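Local coordinates for protein alpha-1,3-glucanase (Paenibacillus glycanilyticus, PDB 6K0P) that probably hydrolyses alpha-1,3-glucan through a glycoside hydrolase family 87 catalytic domain, which here binds the glucose disaccharide nigerose, at residues G351-F357 with T379-R385; T407-G412 with T442-W447; Y489-Q495 with R519-V525. The protein carries 1 engineered substitution. One frame throughout, in Å; residues are numbered along the deposited sequence.

Contact 1: G351-F357 with T379-R385; sequences GTGDDSF and TATNVRR. With ACY (acetic acid), chain K.
This is a buried contact led by the backbone, in which G351 and T352 of the turn G351-F357 dock on T381, N382 and R384, where strand 374-383 rounds a corner near the centre of the chain. G351 N donates to T381 O at 3.1 Å, in the plane of that carbonyl. Further along, R384 N donates to T352 O at 2.9 Å. Between these bonds, G351 CA brings a C-H to N382 O at 3.0 Å. A water bridges the two segments near the corner. It accepts from T352 N, donates to T381 O and hydrogen-bonds S356 OG. T352 OG1 sits between its backbone N and carbonyl carbon (chi1 66°). There it donates to D354 O at 2.8 Å and so braces the turn, with V383 CG1 beside it. The loop G351-F357 follows strand 343-350, which pairs in parallel with 374-383, as between successive coils of the right-handed parallel beta-helix known from the pectate-lyase-like clan. On the strand side S356 CB meets A380 CB at 3.5 Å, and the F357 ring turns its edge to A380 CB and the T379 carbonyl oxygen. R384 bends at chi3 (-77°), which brings NE to 2.9 Å from G351 O. Its NH2 bonds T328 O on an adjacent loop. R385 instead runs extended past G353, with CB 3.4 Å from G353 O. Its guanidinium edge holds an acetate, probably from the crystallisation liquor, NE to OXT at 2.8 Å and NH2 to the other oxygen, while NH1 reaches the carbonyls of G118 and L120. D354 OD2 lies well out of the guanidinium plane of R385, so only charge attraction links them. That carboxylate makes its salt bridge with R280, a residue of a glycan pocket.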
loop_
_atom_site.group_PDB
_atom_site.type_symbol
_atom_site.label_atom_id
_atom_site.label_comp_id
_atom_site.label_asym_id
_atom_site.label_seq_id
_atom_site.Cartn_x
_atom_site.Cartn_y
_atom_site.Cartn_z
ATOM N N GLY A 351 -4.343 2.100 -0.115
ATOM C CA GLY A 351 -4.416 3.458 0.390
ATOM C C GLY A 351 -3.279 3.911 1.286
ATOM O O GLY A 351 -3.489 4.777 2.145
ATOM N N THR A 352 -2.074 3.369 1.120
ATOM C CA THR A 352 -0.967 3.946 1.879
ATOM C C THR A 352 -0.658 5.360 1.380
ATOM O O THR A 352 -1.089 5.773 0.296
ATOM C CB THR A 352 0.282 3.062 1.841
ATOM O OG1 THR A 352 0.803 3.001 0.508
ATOM C CG2 THR A 352 -0.027 1.647 2.339
ATOM N N GLY A 353 0.078 6.115 2.200
ATOM C CA GLY A 353 0.352 7.512 1.906
ATOM C C GLY A 353 1.775 7.767 1.443
ATOM O O GLY A 353 2.189 8.915 1.229
ATOM N N ASP A 354 2.541 6.689 1.323
ATOM C CA ASP A 354 3.885 6.668 0.744
ATOM C C ASP A 354 4.125 5.214 0.343
ATOM O O ASP A 354 3.177 4.419 0.316
ATOM C CB ASP A 354 4.905 7.238 1.738
ATOM C CG ASP A 354 6.097 7.896 1.056
ATOM O OD1 ASP A 354 6.856 7.202 0.340
ATOM O OD2 ASP A 354 6.293 9.114 1.248
ATOM N N ASP A 355 5.376 4.858 0.023
ATOM C CA ASP A 355 5.698 3.509 -0.448
ATOM C C ASP A 355 4.972 2.468 0.396
ATOM O O ASP A 355 5.118 2.439 1.620
ATOM C CB ASP A 355 7.207 3.259 -0.325
ATOM C CG ASP A 355 8.049 4.095 -1.275
ATOM O OD1 ASP A 355 7.610 4.424 -2.398
ATOM O OD2 ASP A 355 9.202 4.393 -0.882
ATOM N N SER A 356 4.188 1.595 -0.240
ATOM C CA SER A 356 3.385 0.669 0.563
ATOM C C SER A 356 4.272 -0.333 1.290
ATOM O O SER A 356 4.148 -0.520 2.507
ATOM C CB SER A 356 2.363 -0.066 -0.297
ATOM O OG SER A 356 1.442 0.842 -0.891
ATOM N N PHE A 357 5.174 -0.985 0.557
ATOM C CA PHE A 357 6.151 -1.912 1.121
ATOM C C PHE A 357 7.508 -1.456 0.624
ATOM O O PHE A 357 7.713 -1.344 -0.589
ATOM C CB PHE A 357 5.876 -3.343 0.651
ATOM C CG PHE A 357 4.555 -3.889 1.111
ATOM C CD1 PHE A 357 4.400 -4.380 2.400
ATOM C CD2 PHE A 357 3.471 -3.904 0.256
ATOM C CE1 PHE A 357 3.174 -4.888 2.827
ATOM C CE2 PHE A 357 2.245 -4.404 0.678
ATOM C CZ PHE A 357 2.099 -4.893 1.964
ATOM N N THR A 379 0.247 -7.537 -1.892
ATOM C CA THR A 379 -0.622 -6.711 -2.716
ATOM C C THR A 379 -0.576 -5.287 -2.190
ATOM O O THR A 379 -0.669 -5.066 -0.977
ATOM C CB THR A 379 -2.052 -7.246 -2.671
ATOM O OG1 THR A 379 -2.088 -8.514 -3.338
ATOM C CG2 THR A 379 -3.028 -6.270 -3.334
ATOM N N ALA A 380 -0.412 -4.323 -3.096
ATOM C CA ALA A 380 -0.425 -2.908 -2.732
ATOM C C ALA A 380 -1.163 -2.144 -3.821
ATOM O O ALA A 380 -0.695 -2.085 -4.961
ATOM C CB ALA A 380 0.996 -2.375 -2.549
ATOM N N THR A 381 -2.313 -1.563 -3.479
ATOM C CA THR A 381 -3.154 -0.896 -4.466
ATOM C C THR A 381 -3.569 0.471 -3.938
ATOM O O THR A 381 -3.477 0.748 -2.742
ATOM C CB THR A 381 -4.416 -1.700 -4.769
ATOM O OG1 THR A 381 -5.181 -1.843 -3.567
ATOM C CG2 THR A 381 -4.060 -3.085 -5.318
ATOM N N ASN A 382 -4.052 1.325 -4.840
ATOM C CA ASN A 382 -4.485 2.668 -4.464
ATOM C C ASN A 382 -3.408 3.365 -3.635
ATOM O O ASN A 382 -3.651 3.850 -2.525
ATOM C CB ASN A 382 -5.818 2.639 -3.712
ATOM C CG ASN A 382 -6.994 2.318 -4.606
ATOM O OD1 ASN A 382 -7.720 1.361 -4.355
ATOM N ND2 ASN A 382 -7.211 3.129 -5.644
ATOM N N VAL A 383 -2.191 3.387 -4.171
ATOM C CA VAL A 383 -1.069 4.010 -3.477
ATOM C C VAL A 383 -1.228 5.515 -3.636
ATOM O O VAL A 383 -1.135 6.044 -4.748
ATOM C CB VAL A 383 0.274 3.539 -4.040
ATOM C CG1 VAL A 383 1.385 4.006 -3.118
ATOM C CG2 VAL A 383 0.298 2.015 -4.174
ATOM N N ARG A 384 -1.475 6.208 -2.531
ATOM C CA ARG A 384 -1.894 7.603 -2.617
ATOM C C ARG A 384 -0.735 8.562 -2.860
ATOM O O ARG A 384 -0.967 9.729 -3.194
ATOM C CB ARG A 384 -2.703 7.974 -1.375
ATOM C CG ARG A 384 -3.921 7.060 -1.197
ATOM C CD ARG A 384 -4.886 7.610 -0.170
ATOM N NE ARG A 384 -4.438 7.393 1.201
ATOM C CZ ARG A 384 -5.161 7.733 2.260
ATOM N NH1 ARG A 384 -6.342 8.316 2.090
ATOM N NH2 ARG A 384 -4.709 7.494 3.482
ATOM N N ARG A 385 0.499 8.095 -2.696
ATOM C CA ARG A 385 1.699 8.840 -3.042
ATOM C C ARG A 385 2.839 7.836 -3.042
ATOM O O ARG A 385 2.831 6.908 -2.232
ATOM C CB ARG A 385 1.971 9.944 -2.004
ATOM C CG ARG A 385 3.292 10.660 -2.204
ATOM C CD ARG A 385 3.562 11.607 -1.061
ATOM N NE ARG A 385 4.896 12.181 -1.173
ATOM C CZ ARG A 385 5.249 13.319 -0.600
ATOM N NH1 ARG A 385 4.362 13.992 0.128
ATOM N NH2 ARG A 385 6.485 13.780 -0.759
HETATM C C ACY K . 7.840 11.160 -2.876
HETATM O O ACY K . 8.421 11.962 -2.054
HETATM O OXT ACY K . 6.643 10.917 -2.908
HETATM C CH3 ACY K . 8.805 10.514 -3.862
HETATM O O HOH W 1 -1.470 1.062 -0.798
#

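Contact 2: T407-G412 with T442-W447. With GLC (alpha-D-glucopyranose), chain C; GLC (alpha-D-glucopyranose), chain B.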
loop_
_atom_site.group_PDB
_atom_site.type_symbol
_atom_site.label_atom_id
_atom_site.label_comp_id
_atom_site.label_asym_id
_atom_site.label_seq_id
_atom_site.Cartn_x
_atom_site.Cartn_y
_atom_site.Cartn_z
ATOM N N THR A 407 -1.439 3.578 -8.734
ATOM C CA THR A 407 -0.597 4.556 -8.060
ATOM C C THR A 407 -0.975 5.964 -8.505
ATOM O O THR A 407 -1.173 6.222 -9.698
ATOM C CB THR A 407 0.853 4.309 -8.459
ATOM O OG1 THR A 407 0.911 4.183 -9.880
ATOM C CG2 THR A 407 1.352 3.006 -7.837
ATOM N N LEU A 408 -1.044 6.893 -7.546
ATOM C CA LEU A 408 -1.391 8.264 -7.910
ATOM C C LEU A 408 -0.232 9.041 -8.526
ATOM O O LEU A 408 -0.470 9.875 -9.405
ATOM C CB LEU A 408 -1.960 9.023 -6.715
ATOM C CG LEU A 408 -3.326 8.533 -6.242
ATOM C CD1 LEU A 408 -3.899 9.521 -5.233
ATOM C CD2 LEU A 408 -4.301 8.328 -7.411
ATOM N N THR A 409 1.018 8.828 -8.071
ATOM C CA THR A 409 2.114 9.729 -8.442
ATOM C C THR A 409 3.425 9.068 -8.860
ATOM O O THR A 409 4.370 9.799 -9.174
ATOM C CB THR A 409 2.459 10.698 -7.296
ATOM O OG1 THR A 409 3.001 9.948 -6.199
ATOM C CG2 THR A 409 1.247 11.487 -6.833
ATOM N N TYR A 410 3.537 7.734 -8.859
ATOM C CA TYR A 410 4.889 7.175 -8.915
ATOM C C TYR A 410 4.827 5.730 -9.428
ATOM O O TYR A 410 3.731 5.230 -9.728
ATOM C CB TYR A 410 5.463 7.299 -7.493
ATOM C CG TYR A 410 6.914 7.743 -7.367
ATOM C CD1 TYR A 410 7.374 8.845 -8.069
ATOM C CD2 TYR A 410 7.824 7.038 -6.580
ATOM C CE1 TYR A 410 8.678 9.269 -7.959
ATOM C CE2 TYR A 410 9.139 7.462 -6.463
ATOM C CZ TYR A 410 9.562 8.572 -7.155
ATOM O OH TYR A 410 10.873 8.968 -7.028
ATOM N N PRO A 411 5.964 5.039 -9.569
ATOM C CA PRO A 411 5.953 3.695 -10.158
ATOM C C PRO A 411 5.197 2.669 -9.331
ATOM O O PRO A 411 4.950 2.834 -8.130
ATOM C CB PRO A 411 7.441 3.317 -10.176
ATOM C CG PRO A 411 8.143 4.609 -10.280
ATOM C CD PRO A 411 7.339 5.550 -9.440
ATOM N N GLY A 412 4.861 1.565 -10.002
ATOM C CA GLY A 412 4.523 0.354 -9.277
ATOM C C GLY A 412 5.688 -0.156 -8.447
ATOM O O GLY A 412 5.507 -0.552 -7.291
ATOM N N THR A 442 -0.042 1.586 -13.196
ATOM C CA THR A 442 0.968 2.172 -12.320
ATOM C C THR A 442 1.833 3.196 -13.058
ATOM O O THR A 442 1.866 3.252 -14.293
ATOM C CB THR A 442 1.836 1.102 -11.642
ATOM O OG1 THR A 442 2.603 0.404 -12.635
ATOM C CG2 THR A 442 0.958 0.114 -10.874
ATOM N N GLY A 443 2.532 4.009 -12.275
ATOM C CA GLY A 443 3.178 5.217 -12.763
ATOM C C GLY A 443 2.408 6.461 -12.344
ATOM O O GLY A 443 1.380 6.396 -11.667
ATOM N N GLY A 444 2.918 7.608 -12.774
ATOM C CA GLY A 444 2.299 8.870 -12.425
ATOM C C GLY A 444 3.269 10.023 -12.605
ATOM O O GLY A 444 4.365 9.863 -13.147
ATOM N N ASP A 445 2.821 11.197 -12.159
ATOM C CA ASP A 445 3.565 12.449 -12.267
ATOM C C ASP A 445 4.100 12.869 -10.904
ATOM O O ASP A 445 3.378 12.818 -9.902
ATOM C CB ASP A 445 2.642 13.591 -12.715
ATOM C CG ASP A 445 2.114 13.420 -14.115
ATOM O OD1 ASP A 445 2.854 12.941 -14.990
ATOM O OD2 ASP A 445 0.944 13.785 -14.345
ATOM N N PHE A 446 5.343 13.352 -10.877
ATOM C CA PHE A 446 5.929 13.897 -9.652
ATOM C C PHE A 446 7.153 14.729 -10.027
ATOM O O PHE A 446 7.670 14.634 -11.145
ATOM C CB PHE A 446 6.281 12.779 -8.653
ATOM C CG PHE A 446 6.191 13.195 -7.202
ATOM C CD1 PHE A 446 4.961 13.443 -6.617
ATOM C CD2 PHE A 446 7.334 13.324 -6.423
ATOM C CE1 PHE A 446 4.867 13.818 -5.284
ATOM C CE2 PHE A 446 7.248 13.702 -5.082
ATOM C CZ PHE A 446 6.008 13.943 -4.514
ATOM N N TRP A 447 7.618 15.540 -9.066
ATOM C CA TRP A 447 8.756 16.438 -9.270
ATOM C C TRP A 447 8.486 17.439 -10.391
ATOM O O TRP A 447 7.328 17.690 -10.745
ATOM C CB TRP A 447 10.055 15.650 -9.514
ATOM C CG TRP A 447 10.344 14.586 -8.474
ATOM C CD1 TRP A 447 10.405 13.231 -8.674
ATOM C CD2 TRP A 447 10.626 14.796 -7.087
ATOM N NE1 TRP A 447 10.697 12.587 -7.490
ATOM C CE2 TRP A 447 10.841 13.528 -6.503
ATOM C CE3 TRP A 447 10.713 15.935 -6.277
ATOM C CZ2 TRP A 447 11.127 13.368 -5.151
ATOM C CZ3 TRP A 447 11.004 15.771 -4.932
ATOM C CH2 TRP A 447 11.207 14.500 -4.384
HETATM C C1 GLC C . 14.503 15.750 -8.944
HETATM C C2 GLC C . 14.453 15.635 -7.451
HETATM C C3 GLC C . 15.179 14.428 -6.916
HETATM C C4 GLC C . 14.695 13.219 -7.668
HETATM C C5 GLC C . 15.014 13.442 -9.130
HETATM C C6 GLC C . 14.527 12.280 -9.948
HETATM O O1 GLC C . 15.704 16.136 -9.253
HETATM O O2 GLC C . 14.941 16.817 -6.842
HETATM O O3 GLC C . 14.636 14.231 -5.635
HETATM O O4 GLC C . 15.332 12.027 -7.212
HETATM O O5 GLC C . 14.316 14.552 -9.601
HETATM O O6 GLC C . 14.636 12.470 -11.330
HETATM C C1 GLC B . 15.681 13.898 -4.684
HETATM C C2 GLC B . 15.000 13.645 -3.341
HETATM C C3 GLC B . 14.616 14.963 -2.687
HETATM C C4 GLC B . 15.821 15.893 -2.628
HETATM C C5 GLC B . 16.498 16.023 -3.991
HETATM C C6 GLC B . 17.799 16.810 -3.873
HETATM O O2 GLC B . 13.860 12.831 -3.515
HETATM O O3 GLC B . 14.129 14.715 -1.387
HETATM O O4 GLC B . 15.415 17.168 -2.180
HETATM O O5 GLC B . 16.799 14.751 -4.524
HETATM O O6 GLC B . 18.430 16.869 -5.133
HETATM O O HOH W 2 0.031 11.569 -11.421
#
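Y410 and W447 meet with the tyrosine hydroxyl at the indole edge: Y410 OH lies in the ring plane, 3.7 Å from W447 NE1. The Y410 ring is steeply inclined to that of F446, planes 70° apart, and its CD1 rests near F446 CB. F446 CD2 sits 3.5 Å above one face of the indole, toward its rim. The opposite indole face carries the glucose of chain C, whose O3 is 3.6 Å from W447 CZ2. An alanine here would remove the indole, which would probably cost this sugar its flat support and Y410 OH its edge neighbour. T409 CB touches F446 CD1 at 3.8 Å, while T409 OG1 accepts from A386 N. Strands 409-416 and 437-446 run antiparallel here, beside the parallel coils of the beta-helix, and strand 437-446 ends at F446, just before W447, which lines the sugar site. The pairing is loose. G443 N makes only a weak bond to Y410 O, and Y410 N is buried without a partner. T407 OG1 lies 2.9 Å from G443 O and 3.0 Å from Y410 O, and its one proton can go to either. A water accepts from D445 N and donates to L408 O.

Contact 3: Y489-Q495 with R519-V525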
loop_
_atom_site.group_PDB
_atom_site.type_symbol
_atom_site.label_atom_id
_atom_site.label_comp_id
_atom_site.label_asym_id
_atom_site.label_seq_id
_atom_site.Cartn_x
_atom_site.Cartn_y
_atom_site.Cartn_z
ATOM N N TYR A 489 2.244 5.684 -18.337
ATOM C CA TYR A 489 3.132 6.202 -19.372
ATOM C C TYR A 489 3.996 5.125 -20.018
ATOM O O TYR A 489 4.025 5.013 -21.251
ATOM C CB TYR A 489 4.053 7.261 -18.773
ATOM C CG TYR A 489 3.353 8.510 -18.292
ATOM C CD1 TYR A 489 2.559 9.260 -19.151
ATOM C CD2 TYR A 489 3.511 8.957 -16.983
ATOM C CE1 TYR A 489 1.932 10.416 -18.713
ATOM C CE2 TYR A 489 2.892 10.107 -16.538
ATOM C CZ TYR A 489 2.105 10.834 -17.411
ATOM O OH TYR A 489 1.489 11.983 -16.977
ATOM N N PHE A 490 4.727 4.351 -19.209
ATOM C CA PHE A 490 5.763 3.452 -19.717
ATOM C C PHE A 490 5.776 2.163 -18.912
ATOM O O PHE A 490 5.375 2.138 -17.752
ATOM C CB PHE A 490 7.194 4.049 -19.642
ATOM C CG PHE A 490 7.252 5.552 -19.742
ATOM C CD1 PHE A 490 7.076 6.193 -20.963
ATOM C CD2 PHE A 490 7.515 6.322 -18.618
ATOM C CE1 PHE A 490 7.135 7.579 -21.049
ATOM C CE2 PHE A 490 7.580 7.711 -18.698
ATOM C CZ PHE A 490 7.393 8.339 -19.920
ATOM N N GLY A 491 6.296 1.097 -19.521
ATOM C CA GLY A 491 6.506 -0.140 -18.796
ATOM C C GLY A 491 7.740 -0.077 -17.918
ATOM O O GLY A 491 7.649 -0.170 -16.687
ATOM N N LEU A 492 8.907 0.093 -18.538
ATOM C CA LEU A 492 10.184 0.122 -17.834
ATOM C C LEU A 492 10.872 1.443 -18.138
ATOM O O LEU A 492 10.944 1.853 -19.300
ATOM C CB LEU A 492 11.073 -1.039 -18.303
ATOM C CG LEU A 492 10.427 -2.421 -18.263
ATOM C CD1 LEU A 492 11.299 -3.484 -18.953
ATOM C CD2 LEU A 492 10.146 -2.807 -16.812
ATOM N N MET A 493 11.377 2.108 -17.102
ATOM C CA MET A 493 11.982 3.424 -17.247
ATOM C C MET A 493 13.351 3.393 -16.576
ATOM O O MET A 493 13.446 3.222 -15.356
ATOM C CB MET A 493 11.078 4.482 -16.615
ATOM C CG MET A 493 11.646 5.888 -16.614
ATOM S SD MET A 493 10.362 7.041 -16.085
ATOM C CE MET A 493 11.300 8.208 -15.099
ATOM N N PHE A 494 14.412 3.549 -17.372
ATOM C CA PHE A 494 15.784 3.507 -16.879
ATOM C C PHE A 494 16.356 4.919 -16.876
ATOM O O PHE A 494 16.171 5.668 -17.842
ATOM C CB PHE A 494 16.658 2.644 -17.799
ATOM C CG PHE A 494 16.270 1.191 -17.835
ATOM C CD1 PHE A 494 15.243 0.750 -18.662
ATOM C CD2 PHE A 494 16.950 0.256 -17.062
ATOM C CE1 PHE A 494 14.886 -0.597 -18.706
ATOM C CE2 PHE A 494 16.601 -1.081 -17.099
ATOM C CZ PHE A 494 15.574 -1.512 -17.925
ATOM N N GLN A 495 17.073 5.279 -15.810
ATOM C CA GLN A 495 17.565 6.646 -15.667
ATOM C C GLN A 495 18.818 6.670 -14.804
ATOM O O GLN A 495 18.898 5.946 -13.809
ATOM C CB GLN A 495 16.483 7.524 -15.013
ATOM C CG GLN A 495 16.873 8.991 -14.771
ATOM C CD GLN A 495 15.785 9.769 -14.031
ATOM O OE1 GLN A 495 14.660 9.286 -13.879
ATOM N NE2 GLN A 495 16.119 10.969 -13.564
ATOM N N ARG A 519 2.602 5.779 -23.763
ATOM C CA ARG A 519 3.721 6.386 -24.474
ATOM C C ARG A 519 4.648 5.315 -25.039
ATOM O O ARG A 519 4.631 5.064 -26.246
ATOM C CB ARG A 519 4.478 7.382 -23.593
ATOM C CG ARG A 519 3.611 8.515 -23.011
ATOM C CD ARG A 519 3.409 9.653 -24.002
ATOM N NE ARG A 519 4.651 10.380 -24.276
ATOM C CZ ARG A 519 4.746 11.407 -25.113
ATOM N NH1 ARG A 519 3.669 11.838 -25.758
ATOM N NH2 ARG A 519 5.916 12.000 -25.310
ATOM N N TYR A 520 5.458 4.667 -24.199
ATOM C CA TYR A 520 6.465 3.724 -24.673
ATOM C C TYR A 520 6.471 2.481 -23.797
ATOM O O TYR A 520 6.176 2.545 -22.600
ATOM C CB TYR A 520 7.884 4.321 -24.620
ATOM C CG TYR A 520 8.001 5.737 -25.145
ATOM C CD1 TYR A 520 7.824 6.014 -26.498
ATOM C CD2 TYR A 520 8.305 6.791 -24.296
ATOM C CE1 TYR A 520 7.925 7.306 -26.980
ATOM C CE2 TYR A 520 8.418 8.084 -24.767
ATOM C CZ TYR A 520 8.221 8.336 -26.111
ATOM O OH TYR A 520 8.331 9.623 -26.587
ATOM N N GLY A 521 6.838 1.350 -24.395
ATOM C CA GLY A 521 7.098 0.170 -23.589
ATOM C C GLY A 521 8.280 0.372 -22.662
ATOM O O GLY A 521 8.200 0.097 -21.463
ATOM N N ILE A 522 9.389 0.864 -23.210
ATOM C CA ILE A 522 10.622 1.103 -22.469
ATOM C C ILE A 522 11.069 2.528 -22.754
ATOM O O ILE A 522 11.081 2.954 -23.914
ATOM C CB ILE A 522 11.716 0.102 -22.894
ATOM C CG1 ILE A 522 11.263 -1.328 -22.589
ATOM C CG2 ILE A 522 13.060 0.437 -22.220
ATOM C CD1 ILE A 522 12.070 -2.391 -23.287
ATOM N N LYS A 523 11.413 3.272 -21.705
ATOM C CA LYS A 523 11.997 4.599 -21.863
ATOM C C LYS A 523 13.374 4.618 -21.218
ATOM O O LYS A 523 13.518 4.297 -20.029
ATOM C CB LYS A 523 11.124 5.696 -21.253
ATOM C CG LYS A 523 11.785 7.073 -21.380
ATOM C CD LYS A 523 10.826 8.207 -21.049
ATOM C CE LYS A 523 11.536 9.559 -21.080
ATOM N NZ LYS A 523 10.615 10.697 -20.743
ATOM N N LEU A 524 14.385 4.970 -22.009
ATOM C CA LEU A 524 15.686 5.355 -21.482
ATOM C C LEU A 524 15.653 6.872 -21.344
ATOM O O LEU A 524 15.570 7.590 -22.346
ATOM C CB LEU A 524 16.799 4.885 -22.423
ATOM C CG LEU A 524 16.743 3.428 -22.903
ATOM C CD1 LEU A 524 17.955 3.103 -23.801
ATOM C CD2 LEU A 524 16.676 2.429 -21.746
ATOM N N VAL A 525 15.656 7.363 -20.108
ATOM C CA VAL A 525 15.512 8.797 -19.879
ATOM C C VAL A 525 16.754 9.507 -20.403
ATOM O O VAL A 525 17.880 9.201 -19.995
ATOM C CB VAL A 525 15.265 9.095 -18.394
ATOM C CG1 VAL A 525 15.118 10.610 -18.157
ATOM C CG2 VAL A 525 14.024 8.335 -17.907
#
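F490 lays one ring face under the aliphatic chain of K523. K523 CD stands 3.9 Å from the ring centroid, 24° off the normal, in a CH-pi contact. The lysine takes this line because its chain is fully extended from CB, with CG anti to the backbone N (chi1 178°). Its NZ carries on to a salt bridge with D454. Y489 CB covers the other face of F490. The rings of F490 and Y520 lie rim to rim with nearly parallel planes, CE1 to CD2 at 3.5 Å, and neither covers the other. M493 shares the side of the sheet with F490 and K523, and its CG touches V525 CG2 at 3.6 Å. The other side is apolar. There F494 CD1 meets L524 CD2 at 3.8 Å, and the F494 ring turns its edge to I522 CG2, nearest at CE1. The backbones pair in parallel. The ladder runs from L492 N to G521 O, through K523 N to L492 O at 2.8 Å and F494 N to K523 O, to V525 N on F494 O, nearly straight at 173°. Y489 O accepts from both R519 N and Y520 N. These are adjacent coils of the parallel beta-helix: strand 490-496 lies between 465-469 and 520-524. Strand 537-541 touches L492, F494 and I522, while Q495, held by W466, reaches the bound glucose.

From the N-terminal side, contact 1 comes first, closing a loop of 21 residues between G351-F357 and T379-R385. Contact 2 closes one of 29 residues, and contact 3 closes one of 23. The three follow in series, so none nests or crosses. Contacts 1 and 2 touch directly: V383 O is probably hydrogen-bonded to L408 N, and R385 NH2 packs on F446 CZ. Contacts 2 and 3 are joined by a probable hydrogen bond between Y489 OH and D445 OD1. Contacts 1 and 3 do not touch, their nearest atoms being about 13 Å apart. Together they step along the beta-helix, with a glucose near D354 of contact 1 and a second sugar site that includes W447 of contact 2 and Q495 of contact 3.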